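Local coordinates for adhesin (Neisseria meningitidis, PDB 5MY7), which probably serves as an adhesin and as an inhibitor of lysozyme, at residues D75-N79 with V80-Y84. Sequence-based numbering, arbitrary orientation.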
loop_
_atom_site.group_PDB
_atom_site.type_symbol
_atom_site.label_atom_id
_atom_site.label_comp_id
_atom_site.label_asym_id
_atom_site.label_seq_id
_atom_site.Cartn_x
_atom_site.Cartn_y
_atom_site.Cartn_z
ATOM N N ASP A 75 4.733 11.917 -7.468
ATOM C CA ASP A 75 4.712 13.350 -7.017
ATOM C C ASP A 75 4.616 13.502 -5.514
ATOM O O ASP A 75 5.148 14.463 -4.952
ATOM C CB ASP A 75 3.503 14.057 -7.622
ATOM C CG ASP A 75 3.657 14.346 -9.085
ATOM O OD1 ASP A 75 4.722 14.059 -9.686
ATOM O OD2 ASP A 75 2.678 14.924 -9.633
ATOM N N LYS A 76 3.949 12.538 -4.858
ATOM C CA LYS A 76 3.691 12.610 -3.407
ATOM C C LYS A 76 4.644 11.823 -2.543
ATOM O O LYS A 76 4.615 12.002 -1.315
ATOM C CB LYS A 76 2.246 12.245 -3.042
ATOM C CG LYS A 76 1.210 13.057 -3.745
ATOM C CD LYS A 76 1.354 14.557 -3.484
ATOM C CE LYS A 76 0.379 15.071 -2.496
ATOM N NZ LYS A 76 -0.833 15.464 -3.219
ATOM N N SER A 77 5.448 10.947 -3.169
ATOM C CA SER A 77 6.430 10.125 -2.488
ATOM C C SER A 77 7.702 10.904 -2.183
ATOM O O SER A 77 8.091 11.800 -2.938
ATOM C CB SER A 77 6.713 8.876 -3.326
ATOM O OG SER A 77 5.535 8.040 -3.454
ATOM N N ASP A 78 8.356 10.555 -1.068
ATOM C CA ASP A 78 9.546 11.307 -0.624
ATOM C C ASP A 78 10.628 10.361 -0.131
ATOM O O ASP A 78 10.531 9.149 -0.399
ATOM C CB ASP A 78 9.175 12.448 0.358
ATOM C CG ASP A 78 8.586 11.958 1.680
ATOM O OD1 ASP A 78 8.986 10.877 2.142
ATOM O OD2 ASP A 78 7.714 12.661 2.255
ATOM N N ASN A 79 11.656 10.895 0.536
ATOM C CA ASN A 79 12.801 10.083 0.958
ATOM C C ASN A 79 12.450 9.057 2.056
ATOM O O ASN A 79 13.213 8.097 2.242
ATOM C CB ASN A 79 14.035 10.966 1.353
ATOM C CG ASN A 79 13.751 11.939 2.516
ATOM O OD1 ASN A 79 12.643 12.500 2.616
ATOM N ND2 ASN A 79 14.755 12.163 3.387
ATOM N N VAL A 80 11.349 9.268 2.800
ATOM C CA VAL A 80 10.931 8.355 3.916
ATOM C C VAL A 80 9.636 7.601 3.628
ATOM O O VAL A 80 9.401 6.592 4.299
ATOM C CB VAL A 80 10.863 9.052 5.320
ATOM C CG1 VAL A 80 12.207 9.654 5.662
ATOM C CG2 VAL A 80 9.772 10.107 5.405
ATOM N N GLU A 81 8.768 8.090 2.738
ATOM C CA GLU A 81 7.400 7.547 2.592
ATOM C C GLU A 81 7.064 7.353 1.107
ATOM O O GLU A 81 7.358 8.227 0.266
ATOM C CB GLU A 81 6.397 8.544 3.133
ATOM C CG GLU A 81 5.063 8.023 3.620
ATOM C CD GLU A 81 4.429 8.980 4.646
ATOM O OE1 GLU A 81 4.970 10.096 4.860
ATOM O OE2 GLU A 81 3.412 8.595 5.253
ATOM N N THR A 82 6.512 6.198 0.772
ATOM C CA THR A 82 5.945 5.949 -0.556
ATOM C C THR A 82 4.405 5.980 -0.463
ATOM O O THR A 82 3.835 5.344 0.440
ATOM C CB THR A 82 6.407 4.587 -1.148
ATOM O OG1 THR A 82 7.854 4.460 -1.081
ATOM C CG2 THR A 82 5.969 4.409 -2.592
ATOM N N PHE A 83 3.761 6.677 -1.416
ATOM C CA PHE A 83 2.296 6.715 -1.559
ATOM C C PHE A 83 1.883 6.085 -2.877
ATOM O O PHE A 83 2.573 6.214 -3.929
ATOM C CB PHE A 83 1.747 8.135 -1.470
ATOM C CG PHE A 83 1.776 8.688 -0.069
ATOM C CD1 PHE A 83 0.770 8.370 0.835
ATOM C CD2 PHE A 83 2.776 9.575 0.314
ATOM C CE1 PHE A 83 0.768 8.889 2.105
ATOM C CE2 PHE A 83 2.788 10.083 1.611
ATOM C CZ PHE A 83 1.780 9.726 2.478
ATOM N N TYR A 84 0.761 5.357 -2.806
ATOM C CA TYR A 84 0.041 4.780 -3.961
ATOM C C TYR A 84 -1.395 5.305 -4.004
ATOM O O TYR A 84 -2.042 5.381 -2.927
ATOM C CB TYR A 84 0.014 3.245 -3.888
ATOM C CG TYR A 84 1.369 2.574 -3.733
ATOM C CD1 TYR A 84 1.984 2.464 -2.493
ATOM C CD2 TYR A 84 2.025 2.029 -4.804
ATOM C CE1 TYR A 84 3.189 1.829 -2.320
ATOM C CE2 TYR A 84 3.258 1.406 -4.651
ATOM C CZ TYR A 84 3.847 1.289 -3.408
ATOM O OH TYR A 84 5.068 0.622 -3.210
#
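S77 and T82 face each other with CA atoms 4.6 Å apart where the chain doubles back: the runs 76–79 and 80–83 point 156° apart, nearly antiparallel, with N79 and V80 at the bend. D78 N donates to E81 O over 2.9 Å, and the angle at the hydrogen, 173°, shows an almost straight bond. N79 and V80 occupy the two central positions of this tight turn. The D78 carboxylate makes an Asx turn, OD1 of D78 accepting from V80 N at 2.9 Å; a second bond of 2.9 Å, from E81 N to the same D78 OD1, extends it to an Asx motif, the two donors arriving from opposite faces of the carboxylate plane. CG of D78 sits between its own backbone N and carbonyl carbon (chi1 65°), which puts OD1 within bonding distance of both amides. D78 OD2 lies 4.6 Å from E81 OE1, so the two acids would probably disfavour each other electrostatically. Further along, S77 OG accepts from F83 N at 3.0 Å, again nearly straight. The same hydroxyl is hydrogen-bonded to N73 O, linking the start of the loop to the strand. F83 CB points toward the other arm, and F83 ring atom CD2 lies 3.5 Å from K76 O, which approaches the ring obliquely. The contact is a surface one, joining the loop after strand 66–71 to strand 82–84, an outermost strand of its four-stranded antiparallel sheet. That strand pairs with 91–94 through backbone bonds of T82 with T94 and Y84 with L92, while the F83 side chain touches V91.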